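Side-chain contacts in Na Glutathione S-transferase 1 (Necator americanus, PDB 2ON7), which probably catalyses the conjugation of glutathione to electrophilic compounds, as other glutathione S-transferases do: residues Glu101-Ser104 against Phe105-Val109; Asp116-Gln119 against Leu120-Glu123; Ser152-Trp155 against Val156-Leu159; Val160-His163 against Asn164-Leu168; Leu194-Trp197 against Ile198-Pro202. All blocks are in the same frame, centred on the assembly; numbering follows the deposited sequence.

Contact 1: residues Glu101-Ser104 against Phe105-Val109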
# COMPACT_ATOMS: atom_id res chain seq x y z
N GLU A 101 11.33 -3.99 -4.02
CA GLU A 101 12.55 -4.81 -4.06
C GLU A 101 13.16 -4.88 -5.45
O GLU A 101 14.40 -4.80 -5.59
CB GLU A 101 12.26 -6.23 -3.59
CG GLU A 101 12.49 -6.47 -2.12
CD GLU A 101 11.62 -7.58 -1.56
OE1 GLU A 101 11.33 -7.54 -0.35
OE2 GLU A 101 11.19 -8.47 -2.32
N ILE A 102 12.30 -5.02 -6.46
CA ILE A 102 12.77 -5.32 -7.83
C ILE A 102 12.83 -4.12 -8.79
O ILE A 102 13.30 -4.25 -9.90
CB ILE A 102 11.97 -6.51 -8.48
CG1 ILE A 102 10.71 -6.01 -9.18
CG2 ILE A 102 11.67 -7.61 -7.42
CD1 ILE A 102 9.97 -7.08 -9.98
N LYS A 103 12.29 -2.98 -8.36
CA LYS A 103 12.32 -1.71 -9.10
C LYS A 103 13.62 -1.46 -9.91
O LYS A 103 13.57 -1.00 -11.04
CB LYS A 103 12.08 -0.57 -8.11
CG LYS A 103 11.50 0.68 -8.72
CD LYS A 103 10.94 1.57 -7.61
CE LYS A 103 10.61 2.96 -8.16
NZ LYS A 103 9.56 2.88 -9.23
N SER A 104 14.78 -1.78 -9.35
CA SER A 104 16.02 -1.69 -10.08
C SER A 104 16.22 -2.73 -11.20
O SER A 104 16.91 -2.45 -12.19
CB SER A 104 17.21 -1.74 -9.11
OG SER A 104 17.32 -3.03 -8.54
N PHE A 105 15.67 -3.94 -11.05
CA PHE A 105 15.71 -4.89 -12.16
C PHE A 105 14.79 -4.47 -13.31
O PHE A 105 15.23 -4.37 -14.45
CB PHE A 105 15.37 -6.31 -11.74
CG PHE A 105 15.18 -7.22 -12.92
CD1 PHE A 105 16.30 -7.77 -13.57
CD2 PHE A 105 13.91 -7.45 -13.44
CE1 PHE A 105 16.14 -8.58 -14.70
CE2 PHE A 105 13.74 -8.24 -14.56
CZ PHE A 105 14.86 -8.82 -15.20
N PHE A 106 13.50 -4.28 -12.99
CA PHE A 106 12.43 -3.93 -13.94
C PHE A 106 12.75 -2.72 -14.81
O PHE A 106 12.70 -2.80 -16.04
CB PHE A 106 11.14 -3.67 -13.16
CG PHE A 106 9.90 -3.72 -14.00
CD1 PHE A 106 9.30 -2.53 -14.45
CD2 PHE A 106 9.32 -4.95 -14.36
CE1 PHE A 106 8.14 -2.57 -15.24
CE2 PHE A 106 8.14 -4.99 -15.13
CZ PHE A 106 7.55 -3.80 -15.58
N TYR A 107 13.10 -1.60 -14.18
CA TYR A 107 13.45 -0.36 -14.89
C TYR A 107 14.68 -0.48 -15.80
O TYR A 107 14.82 0.27 -16.76
CB TYR A 107 13.57 0.82 -13.89
CG TYR A 107 12.21 1.33 -13.44
CD1 TYR A 107 11.72 2.57 -13.88
CD2 TYR A 107 11.39 0.55 -12.64
CE1 TYR A 107 10.45 3.03 -13.47
CE2 TYR A 107 10.12 0.99 -12.24
CZ TYR A 107 9.65 2.23 -12.66
OH TYR A 107 8.38 2.64 -12.25
N THR A 108 15.56 -1.44 -15.49
CA THR A 108 16.68 -1.79 -16.37
C THR A 108 16.22 -2.70 -17.52
O THR A 108 16.62 -2.48 -18.67
CB THR A 108 17.88 -2.44 -15.59
OG1 THR A 108 18.44 -1.48 -14.70
CG2 THR A 108 18.98 -2.91 -16.55
N VAL A 109 15.39 -3.71 -17.22
CA VAL A 109 14.96 -4.65 -18.27
C VAL A 109 14.04 -3.98 -19.31
O VAL A 109 14.11 -4.28 -20.51
CB VAL A 109 14.38 -5.97 -17.70
CG1 VAL A 109 12.92 -5.79 -17.22
CG2 VAL A 109 14.49 -7.10 -18.75

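Contact 2: residues Asp116-Gln119 against Leu120-Glu123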
# COMPACT_ATOMS: atom_id res chain seq x y z
N ASP A 116 23.17 -3.73 -15.45
CA ASP A 116 23.38 -5.06 -16.03
C ASP A 116 22.30 -6.10 -15.69
O ASP A 116 22.24 -6.64 -14.58
CB ASP A 116 24.76 -5.61 -15.70
CG ASP A 116 25.03 -6.88 -16.45
OD1 ASP A 116 24.20 -7.81 -16.33
OD2 ASP A 116 26.06 -6.95 -17.16
N VAL A 117 21.47 -6.39 -16.71
CA VAL A 117 20.40 -7.41 -16.69
C VAL A 117 20.69 -8.73 -15.95
O VAL A 117 20.16 -8.95 -14.86
CB VAL A 117 19.88 -7.71 -18.12
CG1 VAL A 117 18.87 -6.65 -18.57
CG2 VAL A 117 21.07 -7.87 -19.13
N GLU A 118 21.52 -9.60 -16.53
CA GLU A 118 21.75 -10.94 -15.96
C GLU A 118 22.19 -10.86 -14.48
O GLU A 118 21.79 -11.69 -13.65
CB GLU A 118 22.77 -11.70 -16.81
CG GLU A 118 22.41 -13.18 -17.07
CD GLU A 118 21.21 -13.37 -18.01
OE1 GLU A 118 20.34 -14.22 -17.70
OE2 GLU A 118 21.14 -12.67 -19.05
N GLN A 119 22.99 -9.83 -14.17
CA GLN A 119 23.49 -9.57 -12.82
C GLN A 119 22.40 -9.04 -11.89
O GLN A 119 22.28 -9.50 -10.75
CB GLN A 119 24.68 -8.60 -12.88
CG GLN A 119 26.06 -9.27 -13.17
CD GLN A 119 26.41 -9.41 -14.67
OE1 GLN A 119 27.46 -8.95 -15.12
NE2 GLN A 119 25.53 -10.07 -15.43
N LEU A 120 21.61 -8.08 -12.37
CA LEU A 120 20.42 -7.64 -11.63
C LEU A 120 19.32 -8.71 -11.54
O LEU A 120 18.49 -8.65 -10.64
CB LEU A 120 19.88 -6.29 -12.16
CG LEU A 120 20.77 -5.03 -12.05
CD1 LEU A 120 20.40 -3.98 -13.09
CD2 LEU A 120 20.70 -4.44 -10.65
N LYS A 121 19.32 -9.69 -12.43
CA LYS A 121 18.44 -10.85 -12.29
C LYS A 121 18.84 -11.69 -11.10
O LYS A 121 18.02 -11.92 -10.20
CB LYS A 121 18.42 -11.72 -13.53
CG LYS A 121 17.35 -12.82 -13.51
CD LYS A 121 16.92 -13.18 -14.91
CE LYS A 121 18.11 -13.26 -15.84
NZ LYS A 121 17.80 -13.92 -17.11
N LYS A 122 20.09 -12.14 -11.11
CA LYS A 122 20.70 -12.90 -10.02
C LYS A 122 20.53 -12.28 -8.64
O LYS A 122 19.92 -12.90 -7.76
CB LYS A 122 22.18 -13.17 -10.29
CG LYS A 122 22.43 -14.59 -10.75
CD LYS A 122 23.71 -14.73 -11.58
CE LYS A 122 23.43 -15.52 -12.86
NZ LYS A 122 22.25 -14.94 -13.63
N GLU A 123 21.05 -11.07 -8.46
CA GLU A 123 21.17 -10.43 -7.14
C GLU A 123 19.92 -9.70 -6.60
O GLU A 123 19.83 -9.46 -5.38
CB GLU A 123 22.41 -9.51 -7.11
CG GLU A 123 23.77 -10.25 -7.07
CD GLU A 123 24.97 -9.32 -7.23
OE1 GLU A 123 26.05 -9.62 -6.67
OE2 GLU A 123 24.84 -8.27 -7.92

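Contact 3: residues Ser152-Trp155 against Val156-Leu159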
# COMPACT_ATOMS: atom_id res chain seq x y z
N SER A 152 -13.67 -16.91 -5.05
CA SER A 152 -14.12 -16.05 -6.11
C SER A 152 -12.98 -15.09 -6.47
O SER A 152 -12.10 -14.82 -5.63
CB SER A 152 -15.38 -15.30 -5.67
OG SER A 152 -15.06 -14.40 -4.62
N LEU A 153 -13.00 -14.58 -7.71
CA LEU A 153 -12.05 -13.57 -8.17
C LEU A 153 -12.10 -12.33 -7.26
O LEU A 153 -13.17 -11.85 -6.91
CB LEU A 153 -12.36 -13.17 -9.64
CG LEU A 153 -11.60 -12.12 -10.49
CD1 LEU A 153 -11.62 -10.73 -9.89
CD2 LEU A 153 -10.10 -12.50 -10.73
N THR A 154 -10.92 -11.85 -6.87
CA THR A 154 -10.77 -10.53 -6.28
C THR A 154 -9.68 -9.82 -7.06
O THR A 154 -8.97 -10.46 -7.84
CB THR A 154 -10.33 -10.60 -4.79
OG1 THR A 154 -8.98 -11.07 -4.71
CG2 THR A 154 -11.24 -11.53 -3.96
N TRP A 155 -9.52 -8.51 -6.85
CA TRP A 155 -8.53 -7.70 -7.58
C TRP A 155 -7.06 -8.12 -7.45
O TRP A 155 -6.29 -7.83 -8.37
CB TRP A 155 -8.69 -6.18 -7.26
CG TRP A 155 -8.46 -5.71 -5.84
CD1 TRP A 155 -9.34 -5.82 -4.78
CD2 TRP A 155 -7.32 -4.99 -5.33
NE1 TRP A 155 -8.79 -5.24 -3.66
CE2 TRP A 155 -7.56 -4.73 -3.97
CE3 TRP A 155 -6.11 -4.55 -5.90
CZ2 TRP A 155 -6.62 -4.06 -3.16
CZ3 TRP A 155 -5.18 -3.87 -5.10
CH2 TRP A 155 -5.45 -3.62 -3.74
N VAL A 156 -6.62 -8.73 -6.33
CA VAL A 156 -5.22 -9.22 -6.28
C VAL A 156 -4.94 -10.31 -7.31
O VAL A 156 -3.84 -10.36 -7.85
CB VAL A 156 -4.77 -9.90 -4.96
CG1 VAL A 156 -3.77 -9.06 -4.24
CG2 VAL A 156 -5.88 -10.46 -4.16
N ASP A 157 -5.89 -11.22 -7.52
CA ASP A 157 -5.77 -12.23 -8.59
C ASP A 157 -5.21 -11.60 -9.92
O ASP A 157 -4.34 -12.17 -10.57
CB ASP A 157 -7.13 -12.92 -8.78
CG ASP A 157 -7.53 -13.78 -7.55
OD1 ASP A 157 -8.68 -13.70 -7.07
OD2 ASP A 157 -6.65 -14.53 -7.05
N LEU A 158 -5.67 -10.40 -10.24
CA LEU A 158 -5.36 -9.70 -11.47
C LEU A 158 -3.99 -9.08 -11.42
O LEU A 158 -3.19 -9.24 -12.35
CB LEU A 158 -6.41 -8.61 -11.73
CG LEU A 158 -7.88 -8.94 -11.63
CD1 LEU A 158 -8.65 -7.62 -11.70
CD2 LEU A 158 -8.29 -9.86 -12.79
N LEU A 159 -3.73 -8.38 -10.33
CA LEU A 159 -2.42 -7.83 -10.06
C LEU A 159 -1.31 -8.83 -10.33
O LEU A 159 -0.37 -8.53 -11.10
CB LEU A 159 -2.33 -7.40 -8.60
CG LEU A 159 -2.72 -5.99 -8.17
CD1 LEU A 159 -2.35 -5.84 -6.68
CD2 LEU A 159 -2.08 -4.85 -9.09

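Contact 4: residues Val160-His163 against Asn164-Leu168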
# COMPACT_ATOMS: atom_id res chain seq x y z
N VAL A 160 -1.43 -9.98 -9.69
CA VAL A 160 -0.42 -11.06 -9.68
C VAL A 160 -0.40 -11.88 -10.98
O VAL A 160 0.67 -12.16 -11.53
CB VAL A 160 -0.67 -12.01 -8.45
CG1 VAL A 160 0.28 -13.18 -8.42
CG2 VAL A 160 -0.64 -11.24 -7.13
N SER A 161 -1.57 -12.28 -11.47
CA SER A 161 -1.61 -12.96 -12.76
C SER A 161 -1.04 -12.07 -13.91
O SER A 161 -0.16 -12.47 -14.63
CB SER A 161 -3.00 -13.49 -13.07
OG SER A 161 -3.90 -12.44 -13.23
N GLU A 162 -1.52 -10.84 -14.02
CA GLU A 162 -1.00 -9.90 -15.01
C GLU A 162 0.51 -9.59 -14.89
O GLU A 162 1.22 -9.46 -15.89
CB GLU A 162 -1.83 -8.61 -14.96
CG GLU A 162 -1.27 -7.45 -15.81
CD GLU A 162 -1.28 -7.79 -17.29
OE1 GLU A 162 -2.30 -8.34 -17.78
OE2 GLU A 162 -0.26 -7.52 -17.95
N HIS A 163 1.01 -9.46 -13.68
CA HIS A 163 2.45 -9.24 -13.52
C HIS A 163 3.29 -10.43 -14.00
O HIS A 163 4.29 -10.24 -14.67
CB HIS A 163 2.80 -8.89 -12.08
CG HIS A 163 4.27 -8.71 -11.87
ND1 HIS A 163 5.06 -9.66 -11.26
CD2 HIS A 163 5.10 -7.69 -12.20
CE1 HIS A 163 6.30 -9.22 -11.20
NE2 HIS A 163 6.36 -8.03 -11.77
N ASN A 164 2.86 -11.64 -13.67
CA ASN A 164 3.55 -12.84 -14.07
C ASN A 164 3.63 -12.99 -15.59
O ASN A 164 4.67 -13.33 -16.16
CB ASN A 164 2.88 -14.06 -13.42
CG ASN A 164 3.07 -14.08 -11.92
OD1 ASN A 164 2.41 -14.86 -11.19
ND2 ASN A 164 4.00 -13.24 -11.44
N ALA A 165 2.50 -12.70 -16.23
CA ALA A 165 2.35 -12.74 -17.66
C ALA A 165 3.36 -11.77 -18.29
O ALA A 165 4.19 -12.17 -19.08
CB ALA A 165 0.95 -12.38 -18.00
N THR A 166 3.32 -10.51 -17.88
CA THR A 166 4.35 -9.51 -18.26
C THR A 166 5.81 -10.00 -18.04
O THR A 166 6.62 -9.95 -18.98
CB THR A 166 4.11 -8.18 -17.51
OG1 THR A 166 2.84 -7.65 -17.87
CG2 THR A 166 5.22 -7.14 -17.81
N MET A 167 6.14 -10.46 -16.83
CA MET A 167 7.48 -11.01 -16.55
C MET A 167 7.97 -12.09 -17.54
O MET A 167 9.05 -11.93 -18.11
CB MET A 167 7.63 -11.49 -15.09
CG MET A 167 7.73 -10.32 -14.12
SD MET A 167 9.30 -9.37 -14.37
CE MET A 167 10.45 -10.66 -14.70
N LEU A 168 7.17 -13.14 -17.76
CA LEU A 168 7.49 -14.17 -18.79
C LEU A 168 8.01 -13.58 -20.11
O LEU A 168 8.79 -14.19 -20.82
CB LEU A 168 6.27 -15.08 -19.05
CG LEU A 168 5.73 -15.90 -17.86
CD1 LEU A 168 4.81 -17.04 -18.30
CD2 LEU A 168 6.90 -16.48 -17.07

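Contact 5: residues Leu194-Trp197 against Ile198-Pro202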
# COMPACT_ATOMS: atom_id res chain seq x y z
N LEU A 194 -12.08 -11.39 -19.06
CA LEU A 194 -10.67 -11.00 -18.96
C LEU A 194 -9.93 -11.38 -20.26
O LEU A 194 -9.26 -10.55 -20.86
CB LEU A 194 -10.00 -11.71 -17.76
CG LEU A 194 -9.03 -10.95 -16.85
CD1 LEU A 194 -7.90 -11.84 -16.34
CD2 LEU A 194 -8.44 -9.71 -17.51
N LYS A 195 -10.08 -12.65 -20.67
CA LYS A 195 -9.53 -13.21 -21.91
C LYS A 195 -9.81 -12.34 -23.14
O LYS A 195 -8.90 -12.01 -23.90
CB LYS A 195 -10.06 -14.64 -22.12
CG LYS A 195 -9.54 -15.36 -23.34
CD LYS A 195 -9.64 -16.87 -23.09
CE LYS A 195 -8.63 -17.66 -23.90
NZ LYS A 195 -9.08 -17.84 -25.32
N LYS A 196 -11.09 -11.99 -23.33
CA LYS A 196 -11.52 -11.00 -24.31
C LYS A 196 -10.67 -9.67 -24.24
O LYS A 196 -10.12 -9.24 -25.29
CB LYS A 196 -13.04 -10.75 -24.21
CG LYS A 196 -13.54 -9.74 -25.26
CD LYS A 196 -15.01 -9.91 -25.66
CE LYS A 196 -15.42 -8.83 -26.69
NZ LYS A 196 -15.17 -7.41 -26.12
N TRP A 197 -10.51 -9.10 -23.04
CA TRP A 197 -9.72 -7.88 -22.84
C TRP A 197 -8.24 -8.02 -23.24
O TRP A 197 -7.67 -7.15 -23.89
CB TRP A 197 -9.85 -7.31 -21.39
CG TRP A 197 -8.90 -6.14 -21.10
CD1 TRP A 197 -7.83 -6.14 -20.25
CD2 TRP A 197 -8.95 -4.81 -21.66
NE1 TRP A 197 -7.21 -4.94 -20.27
CE2 TRP A 197 -7.88 -4.09 -21.12
CE3 TRP A 197 -9.80 -4.17 -22.57
CZ2 TRP A 197 -7.63 -2.76 -21.45
CZ3 TRP A 197 -9.54 -2.85 -22.90
CH2 TRP A 197 -8.47 -2.16 -22.33
N ILE A 198 -7.61 -9.14 -22.86
CA ILE A 198 -6.20 -9.38 -23.20
C ILE A 198 -6.03 -9.52 -24.71
O ILE A 198 -4.97 -9.19 -25.28
CB ILE A 198 -5.67 -10.58 -22.41
CG1 ILE A 198 -5.65 -10.26 -20.91
CG2 ILE A 198 -4.30 -11.09 -22.92
CD1 ILE A 198 -5.69 -11.57 -20.06
N GLU A 199 -7.09 -9.98 -25.37
CA GLU A 199 -7.08 -10.11 -26.80
C GLU A 199 -7.31 -8.82 -27.58
O GLU A 199 -6.89 -8.71 -28.73
CB GLU A 199 -8.13 -11.14 -27.22
CG GLU A 199 -7.57 -12.54 -27.25
CD GLU A 199 -8.60 -13.64 -26.93
OE1 GLU A 199 -8.14 -14.72 -26.49
OE2 GLU A 199 -9.83 -13.44 -27.08
N THR A 200 -8.01 -7.86 -26.96
CA THR A 200 -8.51 -6.69 -27.67
C THR A 200 -7.82 -5.41 -27.23
O THR A 200 -7.72 -4.46 -28.01
CB THR A 200 -10.07 -6.57 -27.59
OG1 THR A 200 -10.48 -6.35 -26.24
CG2 THR A 200 -10.74 -7.85 -28.14
N ARG A 201 -7.33 -5.38 -25.98
CA ARG A 201 -6.55 -4.26 -25.45
C ARG A 201 -5.39 -3.83 -26.36
O ARG A 201 -4.79 -4.69 -27.04
CB ARG A 201 -5.98 -4.60 -24.03
CG ARG A 201 -4.93 -5.75 -23.96
CD ARG A 201 -4.54 -6.07 -22.55
NE ARG A 201 -3.34 -6.92 -22.52
CZ ARG A 201 -2.81 -7.47 -21.43
NH1 ARG A 201 -1.70 -8.20 -21.53
NH2 ARG A 201 -3.36 -7.29 -20.25
N PRO A 202 -5.03 -2.53 -26.32
CA PRO A 202 -3.84 -2.00 -27.01
C PRO A 202 -2.59 -2.78 -26.65
O PRO A 202 -2.40 -3.21 -25.47
CB PRO A 202 -3.69 -0.58 -26.46
CG PRO A 202 -4.96 -0.29 -25.77
CD PRO A 202 -5.77 -1.48 -25.60

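Contact 1: residues Glu101-Ser104 against Phe105-Val109
Lys103 and Tyr107, one helical turn apart, make the main side-chain encounter. Carrying its CG anti to the backbone N (chi1 -155°), Lys103 runs its aliphatic chain alongside the phenol ring, which it meets at a slant: CG comes within 3.8 Å of Tyr107 CE2. A late bend at chi4 then turns the ammonium group back toward the phenol oxygen, leaving Lys103 NZ 3.3 Å from Tyr107 OH. The near side of the same ring is set against the main chain, with Tyr107 CD2 3.1 Å from Lys103 O.

Backbone bonds are uneven. Ile102 O receives Phe106 N at 3.1 Å in a fairly straight bond and Phe105 N in a weak, bent one, while Tyr107 N reaches Lys103 O at 3.2 Å. This stretch lies near the C-terminal end of the long helix 82-109 of the all-helical GST C-terminal domain, and the helix is kinked here, where the N atoms of Phe105 and Thr108 make no bond to the turn before.

Hydroxyl bonding takes over at Ser104 O: Thr108 OG1 donates to it at 3.1 Å, almost in line with the carbonyl bond. Thr108 N turns instead to Phe105 O in a weak bond.

Apolar packing faces inward, where Ile102 and Phe105 lean on helices 117-141 and 155-168. Phe106 is engaged differently, in a cation-pi contact with Arg99.

Contact 2: residues Asp116-Gln119 against Leu120-Glu123
Glu118 and Lys121 run side by side on the outer surface of the first turn, joined by a salt bridge of 2.6 Å between Glu118 OE1 and Lys121 NZ. The ammonium group comes from above the carboxylate plane, 43° out of it. A bend at chi2 of Glu118 and another at chi3 of Lys121 bring the two charged ends together. Lys122, bent at chi3 and chi4, curls back so that its NZ donates weakly to Glu118 O at 3.3 Å, the carbonyl that also takes Lys122 N at 3.1 Å. The other backbone acceptors are satisfied one turn on: Asp116 O by Leu120 N at 2.7 Å, Val117 O by Lys121 N, and Gln119 O by Glu123 N. Leu120 also folds its side chain against the Asp116 carbonyl, then continues to Phe105 and Thr108 of helix 82-109. At the start of the turn Gln119 N would lack a helical acceptor, and Asp116 OD1 supplies one at 3.2 Å, straight at the hydrogen (170°) but 34° out of the carboxylate plane, on its anti side. This is a classic aspartate N-cap, opening helix 117-141 of the GST C-terminal domain.

Contact 3: residues Ser152-Trp155 against Val156-Leu159
Trp155 O is gripped by two backbone donors of the next turn, Leu158 N at 3.2 Å and Leu159 N at 3.3 Å. The two use it differently: Leu159 N lies in the carbonyl plane on a straight bond, whereas Leu158 N sits above that plane, 65° out of it. The shortest polar bond joins Thr154 N to Asp157 OD1 at 2.9 Å, nearly linear and met on the anti side of the carboxylate. Asp157 holds its CG anti to the carbonyl carbon (chi1 -67°), which swings the carboxylate back past Thr154 O to the amide before the helix; its other oxygen, OD2, accepts from Leu148 N, so both oxygens of this buried group have donors.

Apolar contacts flank the polar turn. Leu153 CD2 rests 3.6 Å from Asp157 CB and 3.8 Å from Leu158 CD2, the two leucine chains crossing at about a right angle. Separately, the Trp155 indole lies alongside Leu159, CZ3 to CD1 at 3.8 Å, and packs against helices 16-25, 64-75 and 82-109.

The Thr-x-x-Asp sequence and the Asp157 bond to Thr154 N match one half of the N-capping box known from glutathione S-transferases, while the return bond from Asp157 N goes weakly to Thr154 O and not to the hydroxyl. The Leu153–Leu158 contact is consistent with the hydrophobic staple that accompanies this box at the start of the core helix of the GST C-terminal domain.

Contact 4: residues Val160-His163 against Asn164-Leu168
Met167 packs upon His163, one turn earlier in helix 155-168, the buried core helix of the GST C-terminal domain. The methionine can be followed outward. Its CB lies 3.6 Å from His163 O, the carbonyl that also accepts Met167 N. With CG anti to the carbonyl carbon (chi1 -73°), the next atom is carried over the imidazole: CG stands over one face, displaced toward the rim, in a CH-pi contact 3.8 Å from the ring centroid. SD comes next and slants past the ring, 4.8 Å from the same centroid, in an oblique sulfur-aromatic approach. The bend at chi2 sets SD there, and that at chi3 turns CE toward Phe105 of helix 82-109. The imidazole itself reaches Tyr95 and Tyr98 of that helix, ring to ring, with Tyr95 in an edge-to-face pair.

On another side of the helix Asn164 folds back along Val160, the two side chains pointing the same way, so that Asn164 CG rests 3.1 Å from Val160 O.

Glu162 and Thr166 form the charged side. Glu162 is bent at chi2, and its buried carboxylate is held by salt bridges to Arg12 through OE2 and to Arg189 and Arg201 through OE1, three cations that would favour its charged form, while Arg12 also bonds Thr166 OG1, tying the two residues to one guanidinium. Thr166 N and Thr166 OG1 each donate to Glu162 O at 3.1 Å, arriving from opposite faces of the carbonyl plane.

Contact 5: residues Leu194-Trp197 against Ile198-Pro202
Arg201 lays its CB squarely over the six-membered ring of Trp197, 3.6 Å from the centroid and 15° off the normal, a CH-pi contact. Two torsions set this up. Trp197 has CG opposite its backbone N (chi1 173°), which sends the indole outward from the helix, where Arg201 CB comes to lie on its face, while Arg201 CG sits wedged between N and the carbonyl carbon (chi1 66°), from where the chain runs extended to NE. Arg201 CD follows, 3.7 Å from Trp197 NE1, and the guanidinium beyond it is turned almost perpendicular to the ring, with Ile198 CG1 against one of its faces. Pro202 CD adds a looser touch to Trp197 CH2.

Thr200, with OG1 also between N and carbonyl carbon, donates it to Lys196 O at 3.1 Å, from above the carbonyl plane. Trp197 O takes both Thr200 N and Arg201 N, the latter at 2.8 Å, closing the helix where Arg201 leaves helical geometry. On the exposed side Lys195 and Glu199 cross in a long salt bridge, NZ to OE1 3.5 Å.

Leu194 and Ile198 face helix 179-189, and Trp197 leans on helix 16-25, whose Glu16 accepts from Trp197 NE1 and pairs with Arg201 NH2; Arg201 also reaches Glu162 of helix 155-168.

All five contacts belong to the helical C-terminal domain. Contacts 3 and 4 follow each other along helix 155-168; contacts 1 and 5 touch it, and contact 2 is joined to it only by way of contact 1. Contact 5 joins contact 4 through a salt bridge, Glu162 OE1 to Arg201 NH2 at 2.9 Å, and contact 3 through Leu158 CD2 and Leu194 CD1, 4.1 Å apart. At the far end Phe105 CE2 of contact 1 meets Met167 CE of contact 4 at 4.1 Å, and Thr108 OG1 approaches Leu120 CD1 of contact 2 at 3.6 Å. In this family glutathione binds mainly to the thioredoxin-like domain, which contacts 3 to 5 touch through helix 16-25 or Arg12.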